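PDB 5J6Q: cell wall binding protein cwp8 from Peptoclostridium difficile, which probably binds to the bacterial cell wall through its CWB2 modules, as a surface protein related to the S-layer. Local coordinates for residues 190-195 and 265-270; 199-204 and 269-274; 419-424 and 457-462; 445-450 and 475-480. All coordinates share one frame; numbering follows the deposited sequence.

Interaction 1: 190-195 and 265-270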
# COMPACT_ATOMS: atom_id res chain seq x y z
N ILE A 190 -7.97 2.91 5.64
CA ILE A 190 -7.33 3.90 4.75
C ILE A 190 -7.71 3.75 3.27
O ILE A 190 -8.19 2.70 2.85
CB ILE A 190 -5.79 3.71 4.89
CG1 ILE A 190 -5.45 2.24 4.50
CG2 ILE A 190 -5.32 4.04 6.31
CD1 ILE A 190 -3.95 1.90 4.54
N SER A 191 -7.52 4.80 2.51
CA SER A 191 -7.80 4.68 1.10
C SER A 191 -6.68 3.74 0.48
O SER A 191 -5.61 3.54 1.08
CB SER A 191 -7.77 6.05 0.45
OG SER A 191 -6.44 6.56 0.43
N ALA A 192 -6.92 3.17 -0.69
CA ALA A 192 -5.96 2.30 -1.34
C ALA A 192 -4.80 3.17 -1.85
O ALA A 192 -3.66 2.71 -1.86
CB ALA A 192 -6.64 1.59 -2.48
N GLU A 193 -5.10 4.44 -2.23
CA GLU A 193 -4.11 5.36 -2.76
C GLU A 193 -2.94 5.61 -1.80
O GLU A 193 -1.80 5.69 -2.25
CB GLU A 193 -4.78 6.68 -3.13
CG GLU A 193 -5.47 6.63 -4.49
CD GLU A 193 -6.82 5.89 -4.48
OE1 GLU A 193 -7.30 5.50 -3.39
OE2 GLU A 193 -7.41 5.71 -5.56
N GLU A 194 -3.22 5.73 -0.49
CA GLU A 194 -2.23 5.97 0.54
C GLU A 194 -1.15 4.90 0.47
O GLU A 194 -0.02 5.14 0.89
CB GLU A 194 -2.85 5.89 1.96
CG GLU A 194 -3.74 7.07 2.33
CD GLU A 194 -4.38 6.87 3.70
OE1 GLU A 194 -3.64 6.60 4.69
OE2 GLU A 194 -5.64 6.98 3.79
N LEU A 195 -1.54 3.70 0.04
CA LEU A 195 -0.60 2.57 -0.09
C LEU A 195 0.04 2.32 -1.54
O LEU A 195 1.08 1.72 -1.66
CB LEU A 195 -1.36 1.28 0.24
CG LEU A 195 -1.90 1.15 1.69
CD1 LEU A 195 -2.25 -0.38 1.93
CD2 LEU A 195 -0.81 1.57 2.77
N HIS A 265 -11.60 1.07 -8.74
CA HIS A 265 -11.61 -0.40 -8.72
C HIS A 265 -10.35 -1.02 -9.34
O HIS A 265 -9.89 -2.04 -8.86
CB HIS A 265 -12.87 -0.90 -9.43
CG HIS A 265 -14.04 -0.89 -8.51
ND1 HIS A 265 -14.98 0.12 -8.53
CD2 HIS A 265 -14.39 -1.74 -7.52
CE1 HIS A 265 -15.86 -0.13 -7.57
NE2 HIS A 265 -15.53 -1.24 -6.94
N LYS A 266 -9.80 -0.42 -10.38
CA LYS A 266 -8.57 -1.01 -10.93
C LYS A 266 -7.43 -0.87 -9.91
O LYS A 266 -6.78 -1.87 -9.62
CB LYS A 266 -8.19 -0.40 -12.28
CG LYS A 266 -7.64 -1.47 -13.19
CD LYS A 266 -6.92 -0.92 -14.38
CE LYS A 266 -5.80 -1.86 -14.75
NZ LYS A 266 -4.67 -1.14 -15.34
N LEU A 267 -7.21 0.32 -9.36
CA LEU A 267 -6.20 0.53 -8.30
C LEU A 267 -6.24 -0.63 -7.29
O LEU A 267 -5.19 -1.26 -7.02
CB LEU A 267 -6.55 1.86 -7.60
CG LEU A 267 -5.46 2.60 -6.78
CD1 LEU A 267 -4.60 1.66 -6.03
CD2 LEU A 267 -4.62 3.48 -7.69
N VAL A 268 -7.48 -0.93 -6.77
CA VAL A 268 -7.63 -1.96 -5.75
C VAL A 268 -7.33 -3.33 -6.25
O VAL A 268 -6.69 -4.13 -5.52
CB VAL A 268 -9.08 -1.97 -5.12
CG1 VAL A 268 -9.14 -2.97 -4.00
CG2 VAL A 268 -9.46 -0.57 -4.59
N ARG A 269 -7.81 -3.65 -7.46
CA ARG A 269 -7.53 -4.98 -7.99
C ARG A 269 -5.98 -5.09 -8.15
O ARG A 269 -5.36 -6.07 -7.78
CB ARG A 269 -8.21 -5.17 -9.38
CG ARG A 269 -9.28 -6.25 -9.49
CD ARG A 269 -9.87 -6.28 -10.91
NE ARG A 269 -10.94 -5.29 -11.05
CZ ARG A 269 -10.92 -4.30 -11.94
NH1 ARG A 269 -11.93 -3.42 -11.98
NH2 ARG A 269 -9.92 -4.18 -12.80
N ASP A 270 -5.39 -4.04 -8.71
CA ASP A 270 -3.94 -3.99 -8.98
C ASP A 270 -3.13 -4.11 -7.70
O ASP A 270 -2.23 -5.00 -7.57
CB ASP A 270 -3.66 -2.70 -9.76
CG ASP A 270 -4.09 -2.90 -11.20
OD1 ASP A 270 -4.40 -4.05 -11.57
OD2 ASP A 270 -4.12 -1.92 -11.95

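Interaction 2: 199-204 and 269-274. With SO4 (sulfate ion), chain F.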
# COMPACT_ATOMS: atom_id res chain seq x y z
N ILE A 199 0.80 2.10 -9.86
CA ILE A 199 1.82 1.17 -10.37
C ILE A 199 2.97 0.94 -9.33
O ILE A 199 3.56 -0.11 -9.32
CB ILE A 199 2.25 1.71 -11.75
CG1 ILE A 199 3.34 0.82 -12.37
CG2 ILE A 199 2.72 3.23 -11.61
CD1 ILE A 199 3.50 1.04 -13.88
N ARG A 200 3.22 1.88 -8.44
CA ARG A 200 4.21 1.68 -7.41
C ARG A 200 3.63 1.70 -5.98
O ARG A 200 2.71 2.42 -5.70
CB ARG A 200 5.22 2.84 -7.47
CG ARG A 200 5.92 3.01 -8.81
CD ARG A 200 6.64 4.41 -8.85
NE ARG A 200 5.69 5.55 -8.87
CZ ARG A 200 6.02 6.80 -9.23
NH1 ARG A 200 7.25 7.10 -9.64
NH2 ARG A 200 5.10 7.77 -9.18
N LEU A 201 4.17 0.91 -5.09
CA LEU A 201 3.75 1.09 -3.71
C LEU A 201 4.26 2.45 -3.20
O LEU A 201 5.21 3.02 -3.73
CB LEU A 201 4.32 0.00 -2.83
CG LEU A 201 3.80 -1.43 -3.19
CD1 LEU A 201 4.76 -2.51 -2.50
CD2 LEU A 201 2.35 -1.58 -2.69
N THR A 202 3.64 3.01 -2.14
CA THR A 202 4.10 4.32 -1.60
C THR A 202 5.05 3.92 -0.47
O THR A 202 5.24 2.71 -0.22
CB THR A 202 2.87 5.08 -1.00
OG1 THR A 202 2.33 4.18 -0.05
CG2 THR A 202 1.82 5.37 -2.04
N THR A 203 5.68 4.89 0.21
CA THR A 203 6.47 4.59 1.42
C THR A 203 5.52 3.87 2.45
O THR A 203 5.96 2.94 3.11
CB THR A 203 7.01 5.94 2.07
OG1 THR A 203 7.70 6.66 1.03
CG2 THR A 203 8.04 5.68 3.27
N LEU A 204 4.25 4.28 2.57
CA LEU A 204 3.36 3.59 3.56
C LEU A 204 3.17 2.17 3.05
O LEU A 204 3.25 1.23 3.83
CB LEU A 204 2.02 4.26 3.69
CG LEU A 204 1.97 5.59 4.47
CD1 LEU A 204 0.52 5.94 4.76
CD2 LEU A 204 2.69 5.46 5.84
N ARG A 269 -7.81 -3.65 -7.46
CA ARG A 269 -7.53 -4.98 -7.99
C ARG A 269 -5.98 -5.09 -8.15
O ARG A 269 -5.36 -6.07 -7.78
CB ARG A 269 -8.21 -5.17 -9.38
CG ARG A 269 -9.28 -6.25 -9.49
CD ARG A 269 -9.87 -6.28 -10.91
NE ARG A 269 -10.94 -5.29 -11.05
CZ ARG A 269 -10.92 -4.30 -11.94
NH1 ARG A 269 -11.93 -3.42 -11.98
NH2 ARG A 269 -9.92 -4.18 -12.80
N ASP A 270 -5.39 -4.04 -8.71
CA ASP A 270 -3.94 -3.99 -8.98
C ASP A 270 -3.13 -4.11 -7.70
O ASP A 270 -2.23 -5.00 -7.57
CB ASP A 270 -3.66 -2.70 -9.76
CG ASP A 270 -4.09 -2.90 -11.20
OD1 ASP A 270 -4.40 -4.05 -11.57
OD2 ASP A 270 -4.12 -1.92 -11.95
N LEU A 271 -3.53 -3.30 -6.69
CA LEU A 271 -2.87 -3.36 -5.39
C LEU A 271 -3.02 -4.71 -4.80
O LEU A 271 -2.09 -5.26 -4.17
CB LEU A 271 -3.49 -2.29 -4.43
CG LEU A 271 -3.11 -2.57 -2.97
CD1 LEU A 271 -1.61 -2.45 -2.82
CD2 LEU A 271 -3.75 -1.56 -2.02
N HIS A 272 -4.22 -5.30 -4.94
CA HIS A 272 -4.41 -6.66 -4.33
C HIS A 272 -3.50 -7.64 -5.07
O HIS A 272 -2.88 -8.50 -4.46
CB HIS A 272 -5.88 -7.09 -4.43
CG HIS A 272 -6.09 -8.44 -3.83
ND1 HIS A 272 -6.58 -8.62 -2.54
CD2 HIS A 272 -5.86 -9.68 -4.33
CE1 HIS A 272 -6.64 -9.92 -2.31
NE2 HIS A 272 -6.21 -10.59 -3.36
N LYS A 273 -3.40 -7.52 -6.41
CA LYS A 273 -2.37 -8.35 -7.17
C LYS A 273 -0.93 -8.21 -6.57
O LYS A 273 -0.22 -9.23 -6.29
CB LYS A 273 -2.29 -7.87 -8.65
CG LYS A 273 -3.49 -8.31 -9.48
CD LYS A 273 -3.49 -7.72 -10.90
CE LYS A 273 -4.91 -7.48 -11.37
NZ LYS A 273 -4.99 -6.56 -12.55
N VAL A 274 -0.48 -6.91 -6.30
CA VAL A 274 0.90 -6.75 -5.74
C VAL A 274 1.02 -7.33 -4.42
O VAL A 274 2.06 -8.00 -4.05
CB VAL A 274 1.23 -5.25 -5.72
CG1 VAL A 274 2.54 -4.98 -4.98
CG2 VAL A 274 1.24 -4.74 -7.14
S SO4 F . 3.56 11.78 -10.41
O1 SO4 F . 2.09 11.56 -10.29
O2 SO4 F . 3.89 12.43 -11.68
O3 SO4 F . 4.03 12.65 -9.33
O4 SO4 F . 4.19 10.49 -10.29

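Interaction 3: 419-424 and 457-462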
# COMPACT_ATOMS: atom_id res chain seq x y z
N ALA A 419 37.71 0.10 -21.64
CA ALA A 419 37.82 1.31 -20.86
C ALA A 419 36.96 2.40 -21.52
O ALA A 419 36.76 2.38 -22.74
CB ALA A 419 39.26 1.74 -20.75
N PHE A 420 36.43 3.30 -20.71
CA PHE A 420 35.51 4.33 -21.19
C PHE A 420 36.10 5.68 -21.01
O PHE A 420 36.75 5.89 -19.99
CB PHE A 420 34.18 4.28 -20.38
CG PHE A 420 33.33 3.17 -20.88
CD1 PHE A 420 33.21 1.99 -20.15
CD2 PHE A 420 32.72 3.25 -22.12
CE1 PHE A 420 32.50 0.93 -20.66
CE2 PHE A 420 32.00 2.17 -22.62
CZ PHE A 420 31.90 1.03 -21.90
N VAL A 421 35.88 6.60 -21.94
CA VAL A 421 36.43 7.96 -21.78
C VAL A 421 35.35 8.95 -21.85
O VAL A 421 34.54 8.91 -22.76
CB VAL A 421 37.51 8.31 -22.85
CG1 VAL A 421 37.67 9.83 -22.96
CG2 VAL A 421 38.83 7.68 -22.46
N VAL A 422 35.33 9.87 -20.89
CA VAL A 422 34.24 10.87 -20.78
C VAL A 422 34.86 12.17 -20.41
O VAL A 422 36.00 12.17 -19.92
CB VAL A 422 33.22 10.35 -19.67
CG1 VAL A 422 32.82 8.87 -19.93
CG2 VAL A 422 33.83 10.47 -18.27
N GLY A 423 34.13 13.27 -20.53
CA GLY A 423 34.71 14.58 -20.20
C GLY A 423 34.45 15.02 -18.78
O GLY A 423 33.50 14.62 -18.12
N GLY A 424 35.34 15.85 -18.27
CA GLY A 424 35.22 16.31 -16.91
C GLY A 424 33.94 17.09 -16.70
O GLY A 424 33.53 17.30 -15.59
N LYS A 457 48.86 5.72 -20.79
CA LYS A 457 49.61 4.53 -20.37
C LYS A 457 48.66 3.43 -19.88
O LYS A 457 48.97 2.26 -20.01
CB LYS A 457 50.59 4.92 -19.25
CG LYS A 457 51.49 3.77 -18.81
CD LYS A 457 52.30 4.15 -17.58
N LEU A 458 47.52 3.81 -19.31
CA LEU A 458 46.57 2.83 -18.80
C LEU A 458 45.70 2.26 -19.91
O LEU A 458 45.22 1.13 -19.78
CB LEU A 458 45.70 3.51 -17.74
CG LEU A 458 45.03 2.56 -16.74
CD1 LEU A 458 46.02 1.54 -16.20
CD2 LEU A 458 44.48 3.38 -15.60
N LEU A 459 45.50 3.02 -20.99
CA LEU A 459 44.64 2.58 -22.08
C LEU A 459 45.38 2.10 -23.33
O LEU A 459 44.75 1.58 -24.25
CB LEU A 459 43.71 3.76 -22.42
CG LEU A 459 43.07 4.41 -21.20
CD1 LEU A 459 42.15 5.54 -21.62
CD2 LEU A 459 42.28 3.38 -20.42
N LYS A 460 46.71 2.27 -23.38
CA LYS A 460 47.50 1.85 -24.53
C LYS A 460 47.48 0.33 -24.70
O LYS A 460 48.17 -0.38 -23.96
CB LYS A 460 48.95 2.34 -24.39
CG LYS A 460 49.82 1.97 -25.58
CD LYS A 460 51.27 2.39 -25.37
CE LYS A 460 52.14 1.88 -26.49
NZ LYS A 460 53.59 2.00 -26.15
N GLY A 461 46.69 -0.16 -25.65
CA GLY A 461 46.63 -1.59 -25.90
C GLY A 461 45.24 -2.15 -25.70
O GLY A 461 44.91 -3.22 -26.21
N LYS A 462 44.43 -1.42 -24.94
CA LYS A 462 43.06 -1.87 -24.66
C LYS A 462 42.06 -1.19 -25.60
O LYS A 462 42.37 -0.16 -26.20
CB LYS A 462 42.69 -1.56 -23.20
CG LYS A 462 43.90 -1.29 -22.29
CD LYS A 462 43.84 -2.12 -21.01
CE LYS A 462 45.20 -2.25 -20.37
NZ LYS A 462 45.17 -1.86 -18.93

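Interaction 4: 445-450 and 475-480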
# COMPACT_ATOMS: atom_id res chain seq x y z
N ILE A 445 37.54 6.76 -17.52
CA ILE A 445 38.58 7.75 -17.41
C ILE A 445 37.96 9.05 -17.77
O ILE A 445 37.29 9.16 -18.80
CB ILE A 445 39.72 7.32 -18.40
CG1 ILE A 445 40.28 5.90 -18.00
CG2 ILE A 445 40.82 8.38 -18.38
CD1 ILE A 445 40.79 5.87 -16.52
N VAL A 446 38.16 10.01 -16.92
CA VAL A 446 37.64 11.35 -17.08
C VAL A 446 38.83 12.18 -17.61
O VAL A 446 39.90 12.11 -17.01
CB VAL A 446 37.19 11.83 -15.72
CG1 VAL A 446 36.64 13.25 -15.79
CG2 VAL A 446 36.14 10.88 -15.13
N THR A 447 38.63 13.01 -18.70
CA THR A 447 39.75 13.77 -19.25
C THR A 447 39.39 15.24 -19.54
O THR A 447 38.21 15.60 -19.74
CB THR A 447 40.26 13.06 -20.53
OG1 THR A 447 41.49 13.69 -20.96
CG2 THR A 447 39.24 13.11 -21.67
N GLY A 448 40.42 16.09 -19.52
CA GLY A 448 40.25 17.51 -19.80
C GLY A 448 40.43 17.65 -21.28
O GLY A 448 40.31 16.67 -22.01
N ASN A 449 40.75 18.86 -21.73
CA ASN A 449 40.93 19.12 -23.16
C ASN A 449 41.96 18.24 -23.82
O ASN A 449 41.86 17.98 -25.02
CB ASN A 449 41.27 20.57 -23.35
CG ASN A 449 40.01 21.37 -23.31
OD1 ASN A 449 39.93 22.38 -22.60
ND2 ASN A 449 38.96 20.94 -24.01
N GLU A 450 42.94 17.78 -23.07
CA GLU A 450 43.97 16.90 -23.61
C GLU A 450 44.28 15.74 -22.65
O GLU A 450 44.41 15.94 -21.44
CB GLU A 450 45.25 17.68 -23.94
CG GLU A 450 45.90 18.35 -22.74
CD GLU A 450 47.15 19.13 -23.12
OE1 GLU A 450 48.24 18.80 -22.60
OE2 GLU A 450 47.03 20.07 -23.94
N LYS A 475 37.82 16.19 -30.10
CA LYS A 475 38.14 15.35 -31.25
C LYS A 475 39.65 15.11 -31.29
O LYS A 475 40.11 14.21 -31.97
CB LYS A 475 37.64 16.04 -32.54
CG LYS A 475 38.00 15.34 -33.84
CD LYS A 475 37.57 16.21 -35.01
CE LYS A 475 37.76 15.55 -36.35
NZ LYS A 475 37.18 16.40 -37.44
N GLU A 476 40.40 15.90 -30.55
CA GLU A 476 41.86 15.75 -30.45
C GLU A 476 42.17 14.55 -29.53
O GLU A 476 43.03 13.72 -29.86
CB GLU A 476 42.50 17.03 -29.88
CG GLU A 476 41.54 18.20 -29.79
CD GLU A 476 42.10 19.46 -30.41
OE1 GLU A 476 42.51 19.40 -31.59
OE2 GLU A 476 42.11 20.51 -29.73
N VAL A 477 41.48 14.47 -28.38
CA VAL A 477 41.64 13.36 -27.44
C VAL A 477 41.27 12.08 -28.17
O VAL A 477 41.91 11.05 -28.02
CB VAL A 477 40.72 13.59 -26.21
CG1 VAL A 477 40.70 12.36 -25.31
CG2 VAL A 477 41.21 14.80 -25.42
N GLU A 478 40.24 12.18 -28.99
CA GLU A 478 39.78 11.07 -29.81
C GLU A 478 40.90 10.55 -30.72
O GLU A 478 41.14 9.35 -30.78
CB GLU A 478 38.63 11.53 -30.67
CG GLU A 478 37.93 10.37 -31.35
CD GLU A 478 36.92 10.84 -32.34
OE1 GLU A 478 36.51 12.03 -32.24
OE2 GLU A 478 36.54 10.03 -33.21
N ASP A 479 41.57 11.46 -31.43
CA ASP A 479 42.65 11.07 -32.32
C ASP A 479 43.74 10.32 -31.56
O ASP A 479 44.22 9.30 -32.06
CB ASP A 479 43.23 12.31 -33.01
CG ASP A 479 42.27 12.90 -34.02
OD1 ASP A 479 41.51 12.13 -34.64
OD2 ASP A 479 42.28 14.13 -34.19
N LYS A 480 44.13 10.80 -30.37
CA LYS A 480 45.14 10.13 -29.54
C LYS A 480 44.67 8.74 -29.06
O LYS A 480 45.50 7.86 -28.84
CB LYS A 480 45.47 11.00 -28.32

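Interaction 1: 190-195 and 265-270
Ala192 and Leu267 form the apolar centre of this contact. The methyl CB of Ala192 points at helix 265-280 and lies 4.1 Å from both Leu267 CD1 and Val268 CG2, wedged against two successive helix residues. Glu193 joins from the flank: its chain bends at the second torsion (chi2 77°), which brings the carboxylate across the leucine, with Glu193 OE2 3.9 Å from Leu267 CG. That oxygen is not left to hydrocarbon alone, since it also hydrogen-bonds Ser262 OG on strand 256-262.

The polar bonds lie within the segments. Ser191 N donates to Glu194 OE2 (3.2 Å), meeting it well above the carboxylate plane, while Glu194 N returns a weak bond to Ser191 OG. This reciprocal pattern resembles a capping box, at residues 192-195, whose backbone angles are helical; Leu195 N bonds to Ala192 O (3.0 Å). On the helix, Lys266 NZ and Asp270 OD2 form a salt bridge of 3.5 Å.

With no hydrogen bond crossing between the segments, the turn just after strand 186-191, through Ala192 and Glu193, meets the first turn of helix 265-280 by van der Waals contact, and the Glu193 carboxylate takes its polar partner from the neighbouring strand.

Interaction 2: 199-204 and 269-274
Leu201 overlaps Val274 and Leu271 of helix 265-280 with the end of its side chain. Leu201 and Val274 reach toward each other tip to tip: both leucine methyls bear on one valine methyl, Leu201 CD2 and Leu201 CD1 each lying 4.1 Å from Val274 CG1. Leu271 crosses Leu201 at about a right angle, and Leu271 CD1 also comes to 4.1 Å from Leu201 CD2. The contact holds by hydrocarbon alone, no hydrogen bond passing between the segments. CG of Leu271 stands opposite its backbone N (chi1 164°), a turn that brings its CD1 to the leucine.

One turn of the same helix is tied along its surface by a salt bridge, Lys273 NZ to Asp270 OD1 at 2.8 Å, nearly in line with the C-O bond. On the other segment, Arg200 turns away from the helix. Arg200 NH2 gives a weak bond of 3.1 Å to O4 of a sulfate ion, probably from the crystallisation liquor, which Lys581 N also holds, and its NE pairs with Asp197.

Thr202, the N-cap of helix 203-213, bonds Gly205 N through OG1. Segment 199-204 thus runs between helix 265-280, met by Leu201, and helix 581-590 with strand 286-289, which Ile199 and Arg200 touch.

Interaction 3: 419-424 and 457-462
Leu459 makes the close contacts from its side, reaching from the last turn of helix 453-459 onto strand 418-423. Leu459 CB points at the strand but is still 5.2 Å from Ala419 CB. CG is set beside the backbone N and opposite the carbonyl carbon (chi1 -47°), and serves as a fork whose two methyls part to different strand residues. CD2 presses on Ala419, with Leu459 CD2 only 3.5 Å from Ala419 CB, tighter than an ordinary van der Waals contact. CD1 meets the next residue on the same strand face: Leu459 CD1 lies 4.0 Å from Val421 CG2, the leucine and valine side chains running at a slant to one another.

The helix belongs to a beta-alpha-beta crossover of the parallel sheet in this CWB2 module. It leaves strand 444-447, passes over strand 418-423 and enters strand 463-467 on the far side, so that Leu459 also touches Ile445 and Leu464 of the two flanking strands. Phe420, between the two contact residues, points the opposite way and packs on helix 434-438.

The chain turns back into the sheet directly after the leucine. A type II beta turn runs from Leu459 to Lys462, closed by Lys462 N to Leu459 O (3.1 Å), and Gly461 takes backbone angles there that call for glycine. The end of Lys462 folds back along the helix: Lys462 NZ donates to Leu458 O at 3.1 Å, in the carbonyl plane with a C=O...N angle of 156°.

Interaction 4: 445-450 and 475-480
The flat peptide group linking Asn449 to Glu450 has a methyl of Val477 on one side of its plane, out beyond the oxygen: Val477 CG2 lies 3.3 Å from Asn449 O and 3.9 Å from Asn449 C. The preceding peptide group is also met at its oxygen end, Val477 CG2 lying 4.0 Å from Gly448 O. The same methyl finishes against the chain itself, with Val477 CG2 3.9 Å from Glu450 CA.

This is the carboxyl end of strand 444-447, an outermost strand of the four-stranded parallel sheet in this CWB2 module, facing the first turn of helix 475-484. The loop 448-450 bends over the helix start, and Val477, pointing at it, is the side chain on which every close contact converges. Its two methyls divide the work: CG2 supports the loop peptides, while CG1 faces the strand. There Thr447 reaches toward it tip to tip, with Thr447 CG2 4.0 Å from Val477 CG1.

Thr447 holds its hydroxyl opposite the backbone N (chi1 -171°), which sets the methyl between N and the carbonyl carbon and aims it at the valine; Thr447 OG1 makes a weak bond of 3.4 Å to Gly448 O. No hydrogen bond joins the two segments directly. Ser474, just before the helix, links them instead: its OG accepts Val477 N in the manner of an N-cap and donates to Asn449 O, so the oxygen that the valine methyl touches also has a polar partner.

Interactions 1 and 2 share helix 265-280 and overlap at Arg269 and Asp270; their centres are 7 Å apart. They are also joined on the other side, where Thr202 OG1 is 2.7 Å from Glu194 O and Thr202 N 2.9 Å from Leu195 O. Interactions 3 and 4 lie in one CWB2 module, centres 9 Å apart, on neighbouring parallel strands: Phe420 O is 2.7 Å from Ile445 N, and Val421 CG1 packs on Thr447 CG2 at 3.9 Å. The two pairs are separate, interactions 2 and 3 being about 28 Å apart at their nearest atoms. The sulfate ion belongs to interaction 2 alone.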